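Local coordinates for protein alcohol oxidase (Myceliophthora thermophila, PDB 6F74) that probably oxidises alcohol substrates as a VAO-type flavoprotein oxidase, using a bound FAD cofactor and molecular oxygen, at residues I206-Y216 with V227-I237. Sequence-based numbering, arbitrary orientation.
Sequences IDGAYQWRDVY and VGGGSPSPGAI. With FAD (flavin-adenine dinucleotide), chain I.
The carbonyl oxygen of Gly229 is gripped twice: the hydroxyl of Tyr216 donates to it over 2.6 Å, measured OH to O, and Tyr419 OH from outside the two segments binds it as well. Gly229 O lies near the plane of the Tyr216 ring, at its edge, and a water joins Tyr216 OH to Gly228 N. Trp212 illustrates how glycine lets a backbone press flat on an indole. Gly228 CA stands 3.4 Å from the centroid of the six-membered ring, a CH-pi contact almost on the ring normal (6° off), and presents no side chain there. The opposite face carries Ala236, whose CA makes a second CH-pi contact with the five-membered ring. Beyond the indole, at the N-terminal end of helix 212-221, the first turn receives the loop: Arg213 N donates to Pro232 O (2.8 Å), on a lone pair in the carbonyl plane, and Trp212 N bonds Pro234 O. With its chain extended beyond CG (chi2 165°), Gln211 carries NE2 to Ser233 O at 2.7 Å, while its own backbone N donates to Asp214 OD2, on the anti lone pair. On the outer side, the Arg213 guanidinium lays one face over the Pro232 ring, NH2 to CG 3.6 Å. Ala236 N donates to Tyr210 O in a nearly straight bond (171°), part of the single bridge between Gln211 and Gly235. The loop thus held gives two backbone N-H groups to the cofactor within the FAD-binding domain, Gly235 N to FAD O1P and Gly230 N to flavin O4. Ile206 CG2 packs on Ile237 CG2 (3.8 Å) beside strand 296-306, so the loop 227-237 lies between the cofactor and the turn leading from strand 203-208 into helix 212-221.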
loop_
_atom_site.group_PDB
_atom_site.type_symbol
_atom_site.label_atom_id
_atom_site.label_comp_id
_atom_site.label_asym_id
_atom_site.label_seq_id
_atom_site.Cartn_x
_atom_site.Cartn_y
_atom_site.Cartn_z
ATOM N N ILE A 206 -5.966 -18.559 1.849
ATOM C CA ILE A 206 -4.827 -18.112 1.076
ATOM C C ILE A 206 -3.596 -18.733 1.716
ATOM O O ILE A 206 -3.049 -18.167 2.662
ATOM C CB ILE A 206 -4.727 -16.582 1.039
ATOM C CG1 ILE A 206 -6.070 -15.974 0.608
ATOM C CG2 ILE A 206 -3.611 -16.152 0.093
ATOM C CD1 ILE A 206 -6.131 -14.450 0.707
ATOM N N ASP A 207 -3.165 -19.889 1.194
ATOM C CA ASP A 207 -2.126 -20.709 1.804
ATOM C C ASP A 207 -0.788 -20.415 1.153
ATOM O O ASP A 207 -0.181 -21.263 0.520
ATOM C CB ASP A 207 -2.498 -22.206 1.689
ATOM C CG ASP A 207 -1.782 -23.082 2.706
ATOM O OD1 ASP A 207 -0.930 -22.580 3.506
ATOM O OD2 ASP A 207 -2.082 -24.302 2.698
ATOM N N GLY A 208 -0.323 -19.179 1.330
ATOM C CA GLY A 208 0.942 -18.738 0.761
ATOM C C GLY A 208 0.962 -17.231 0.578
ATOM O O GLY A 208 -0.056 -16.563 0.743
ATOM N N ALA A 209 2.139 -16.701 0.236
ATOM C CA ALA A 209 2.300 -15.276 -0.062
ATOM C C ALA A 209 1.856 -14.976 -1.501
ATOM O O ALA A 209 2.626 -14.491 -2.342
ATOM C CB ALA A 209 3.724 -14.862 0.135
ATOM N N TYR A 210 0.581 -15.272 -1.760
ATOM C CA TYR A 210 -0.011 -15.021 -3.045
ATOM C C TYR A 210 -0.237 -13.516 -3.254
ATOM O O TYR A 210 -0.207 -12.720 -2.306
ATOM C CB TYR A 210 -1.302 -15.826 -3.186
ATOM C CG TYR A 210 -1.065 -17.292 -3.415
ATOM C CD1 TYR A 210 -0.839 -17.785 -4.707
ATOM C CD2 TYR A 210 -1.059 -18.200 -2.354
ATOM C CE1 TYR A 210 -0.614 -19.119 -4.944
ATOM C CE2 TYR A 210 -0.845 -19.555 -2.578
ATOM C CZ TYR A 210 -0.614 -20.008 -3.878
ATOM O OH TYR A 210 -0.405 -21.358 -4.121
ATOM N N GLN A 211 -0.419 -13.156 -4.511
ATOM C CA GLN A 211 -0.812 -11.800 -4.906
ATOM C C GLN A 211 -2.323 -11.795 -5.076
ATOM O O GLN A 211 -2.951 -12.865 -5.106
ATOM C CB GLN A 211 -0.090 -11.400 -6.173
ATOM C CG GLN A 211 1.410 -11.277 -5.967
ATOM C CD GLN A 211 2.163 -11.250 -7.290
ATOM O OE1 GLN A 211 2.385 -12.296 -7.885
ATOM N NE2 GLN A 211 2.582 -10.063 -7.739
ATOM N N TRP A 212 -2.917 -10.603 -5.122
ATOM C CA TRP A 212 -4.367 -10.497 -5.337
ATOM C C TRP A 212 -4.836 -11.151 -6.639
ATOM O O TRP A 212 -5.920 -11.779 -6.669
ATOM C CB TRP A 212 -4.862 -9.054 -5.236
ATOM C CG TRP A 212 -4.982 -8.686 -3.814
ATOM C CD1 TRP A 212 -4.239 -7.788 -3.141
ATOM C CD2 TRP A 212 -5.875 -9.280 -2.865
ATOM N NE1 TRP A 212 -4.615 -7.769 -1.812
ATOM C CE2 TRP A 212 -5.614 -8.685 -1.621
ATOM C CE3 TRP A 212 -6.866 -10.259 -2.950
ATOM C CZ2 TRP A 212 -6.311 -9.023 -0.468
ATOM C CZ3 TRP A 212 -7.568 -10.593 -1.796
ATOM C CH2 TRP A 212 -7.283 -9.982 -0.574
ATOM N N ARG A 213 -4.012 -11.063 -7.677
ATOM C CA ARG A 213 -4.348 -11.698 -8.945
ATOM C C ARG A 213 -4.719 -13.175 -8.728
ATOM O O ARG A 213 -5.717 -13.640 -9.240
ATOM C CB ARG A 213 -3.193 -11.595 -9.925
ATOM C CG ARG A 213 -3.641 -11.900 -11.340
ATOM C CD ARG A 213 -2.492 -11.557 -12.314
ATOM N NE ARG A 213 -2.390 -10.098 -12.552
ATOM C CZ ARG A 213 -3.269 -9.404 -13.271
ATOM N NH1 ARG A 213 -4.294 -10.033 -13.886
ATOM N NH2 ARG A 213 -3.111 -8.082 -13.430
ATOM N N ASP A 214 -3.939 -13.869 -7.923
ATOM C CA ASP A 214 -4.094 -15.320 -7.719
ATOM C C ASP A 214 -5.379 -15.612 -6.950
ATOM O O ASP A 214 -6.099 -16.559 -7.256
ATOM C CB ASP A 214 -2.884 -15.868 -6.946
ATOM C CG ASP A 214 -1.546 -15.456 -7.561
ATOM O OD1 ASP A 214 -1.287 -15.822 -8.713
ATOM O OD2 ASP A 214 -0.735 -14.745 -6.909
ATOM N N VAL A 215 -5.660 -14.769 -5.960
ATOM C CA VAL A 215 -6.834 -14.906 -5.105
ATOM C C VAL A 215 -8.102 -14.644 -5.913
ATOM O O VAL A 215 -9.107 -15.390 -5.812
ATOM C CB VAL A 215 -6.739 -13.964 -3.882
ATOM C CG1 VAL A 215 -7.983 -14.043 -2.990
ATOM C CG2 VAL A 215 -5.525 -14.323 -3.058
ATOM N N TYR A 216 -8.033 -13.625 -6.753
ATOM C CA TYR A 216 -9.157 -13.246 -7.599
ATOM C C TYR A 216 -9.614 -14.333 -8.579
ATOM O O TYR A 216 -10.797 -14.480 -8.848
ATOM C CB TYR A 216 -8.783 -11.973 -8.376
ATOM C CG TYR A 216 -8.777 -10.666 -7.589
ATOM C CD1 TYR A 216 -9.344 -10.543 -6.307
ATOM C CD2 TYR A 216 -8.262 -9.520 -8.180
ATOM C CE1 TYR A 216 -9.363 -9.337 -5.637
ATOM C CE2 TYR A 216 -8.279 -8.306 -7.520
ATOM C CZ TYR A 216 -8.828 -8.205 -6.261
ATOM O OH TYR A 216 -8.854 -6.972 -5.652
ATOM N N VAL A 227 -12.373 -9.221 -1.459
ATOM C CA VAL A 227 -12.160 -7.808 -1.244
ATOM C C VAL A 227 -10.641 -7.553 -1.199
ATOM O O VAL A 227 -10.034 -7.587 -0.132
ATOM C CB VAL A 227 -12.875 -7.310 0.036
ATOM C CG1 VAL A 227 -12.786 -5.795 0.145
ATOM C CG2 VAL A 227 -14.330 -7.692 0.024
ATOM N N GLY A 228 -10.072 -7.318 -2.385
ATOM C CA GLY A 228 -8.646 -7.080 -2.579
ATOM C C GLY A 228 -8.430 -5.649 -3.018
ATOM O O GLY A 228 -9.347 -4.839 -2.991
ATOM N N GLY A 229 -7.223 -5.359 -3.465
ATOM C CA GLY A 229 -6.854 -4.043 -3.943
ATOM C C GLY A 229 -7.338 -3.761 -5.345
ATOM O O GLY A 229 -7.749 -4.647 -6.121
ATOM N N GLY A 230 -7.262 -2.484 -5.680
ATOM C CA GLY A 230 -7.600 -2.009 -7.018
ATOM C C GLY A 230 -6.588 -2.461 -8.047
ATOM O O GLY A 230 -6.914 -2.526 -9.234
ATOM N N SER A 231 -5.369 -2.776 -7.589
ATOM C CA SER A 231 -4.339 -3.366 -8.414
ATOM C C SER A 231 -4.129 -4.817 -7.970
ATOM O O SER A 231 -4.071 -5.080 -6.769
ATOM C CB SER A 231 -3.055 -2.587 -8.232
ATOM O OG SER A 231 -3.243 -1.223 -8.646
ATOM N N PRO A 232 -4.013 -5.770 -8.921
ATOM C CA PRO A 232 -3.891 -7.172 -8.489
ATOM C C PRO A 232 -2.491 -7.689 -8.184
ATOM O O PRO A 232 -2.359 -8.846 -7.768
ATOM C CB PRO A 232 -4.468 -7.966 -9.690
ATOM C CG PRO A 232 -5.052 -6.927 -10.591
ATOM C CD PRO A 232 -4.245 -5.717 -10.365
ATOM N N SER A 233 -1.470 -6.867 -8.412
ATOM C CA SER A 233 -0.072 -7.289 -8.197
ATOM C C SER A 233 0.398 -7.342 -6.728
ATOM O O SER A 233 1.223 -8.200 -6.383
ATOM C CB SER A 233 0.871 -6.416 -9.021
ATOM O OG SER A 233 2.241 -6.734 -8.752
ATOM N N PRO A 234 -0.101 -6.440 -5.852
ATOM C CA PRO A 234 0.333 -6.498 -4.460
ATOM C C PRO A 234 -0.022 -7.790 -3.752
ATOM O O PRO A 234 -0.961 -8.460 -4.135
ATOM C CB PRO A 234 -0.396 -5.328 -3.833
ATOM C CG PRO A 234 -0.519 -4.360 -4.935
ATOM C CD PRO A 234 -0.855 -5.215 -6.111
ATOM N N GLY A 235 0.723 -8.096 -2.702
ATOM C CA GLY A 235 0.519 -9.306 -1.888
ATOM C C GLY A 235 -0.813 -9.296 -1.187
ATOM O O GLY A 235 -1.323 -8.208 -0.813
ATOM N N ALA A 236 -1.400 -10.487 -1.038
ATOM C CA ALA A 236 -2.691 -10.634 -0.373
ATOM C C ALA A 236 -2.580 -10.682 1.144
ATOM O O ALA A 236 -3.532 -10.290 1.815
ATOM C CB ALA A 236 -3.404 -11.880 -0.862
ATOM N N ILE A 237 -1.459 -11.157 1.695
ATOM C CA ILE A 237 -1.395 -11.431 3.134
ATOM C C ILE A 237 -0.293 -10.697 3.914
ATOM O O ILE A 237 -0.069 -11.030 5.087
ATOM C CB ILE A 237 -1.371 -12.962 3.440
ATOM C CG1 ILE A 237 -0.041 -13.623 3.059
ATOM C CG2 ILE A 237 -2.530 -13.629 2.726
ATOM C CD1 ILE A 237 0.067 -15.045 3.567
HETATM P PA FAD I . 6.008 -5.947 0.486
HETATM O O1A FAD I . 6.940 -4.806 0.086
HETATM O O2A FAD I . 6.407 -7.319 0.044
HETATM O O5B FAD I . 5.862 -5.896 2.058
HETATM C C5B FAD I . 5.258 -4.783 2.657
HETATM C C4B FAD I . 5.504 -4.836 4.154
HETATM O O4B FAD I . 4.842 -5.992 4.638
HETATM C C3B FAD I . 6.940 -4.982 4.591
HETATM O O3B FAD I . 7.053 -4.388 5.889
HETATM C C2B FAD I . 7.132 -6.468 4.763
HETATM O O2B FAD I . 8.065 -6.850 5.781
HETATM C C1B FAD I . 5.764 -6.907 5.210
HETATM N N9A FAD I . 5.355 -8.259 4.815
HETATM C C8A FAD I . 5.068 -8.680 3.575
HETATM N N7A FAD I . 4.687 -9.972 3.582
HETATM C C5A FAD I . 4.723 -10.373 4.849
HETATM C C6A FAD I . 4.420 -11.635 5.524
HETATM N N6A FAD I . 4.007 -12.668 4.754
HETATM N N1A FAD I . 4.587 -11.683 6.872
HETATM C C2A FAD I . 5.009 -10.599 7.573
HETATM N N3A FAD I . 5.284 -9.394 7.011
HETATM C C4A FAD I . 5.152 -9.243 5.668
HETATM N N1 FAD I . -2.829 -0.590 -1.472
HETATM C C2 FAD I . -4.172 -0.459 -1.380
HETATM O O2 FAD I . -4.696 -0.376 -0.240
HETATM N N3 FAD I . -4.966 -0.443 -2.470
HETATM C C4 FAD I . -4.478 -0.519 -3.720
HETATM O O4 FAD I . -5.214 -0.485 -4.728
HETATM C C4X FAD I . -3.017 -0.645 -3.909
HETATM N N5 FAD I . -2.469 -0.717 -5.139
HETATM C C5X FAD I . -1.126 -0.841 -5.280
HETATM C C6 FAD I . -0.578 -0.933 -6.558
HETATM C C7 FAD I . 0.784 -1.080 -6.756
HETATM C C7M FAD I . 1.209 -1.140 -8.203
HETATM C C8 FAD I . 1.692 -1.158 -5.576
HETATM C C8M FAD I . 3.195 -1.367 -5.702
HETATM C C9 FAD I . 1.152 -1.042 -4.299
HETATM C C9A FAD I . -0.229 -0.894 -4.086
HETATM N N10 FAD I . -0.819 -0.806 -2.795
HETATM C C10 FAD I . -2.209 -0.674 -2.681
HETATM C "C1'" FAD I . -0.019 -0.759 -1.548
HETATM C "C2'" FAD I . 0.170 -1.999 -0.738
HETATM O "O2'" FAD I . -0.993 -2.155 0.072
HETATM C "C3'" FAD I . 1.380 -1.819 0.186
HETATM O "O3'" FAD I . 2.542 -1.384 -0.542
HETATM C "C4'" FAD I . 1.698 -3.094 0.955
HETATM O "O4'" FAD I . 2.824 -2.869 1.809
HETATM C "C5'" FAD I . 1.968 -4.257 0.012
HETATM O "O5'" FAD I . 2.250 -5.435 0.747
HETATM P P FAD I . 3.196 -6.452 -0.012
HETATM O O1P FAD I . 2.691 -6.671 -1.412
HETATM O O2P FAD I . 3.378 -7.615 0.905
HETATM O O3P FAD I . 4.544 -5.561 -0.096
HETATM O O HOH W 1 1.008 -11.841 0.268
HETATM O O HOH W 2 3.726 -8.562 -10.358
HETATM O O HOH W 3 -11.891 -6.736 -5.005
#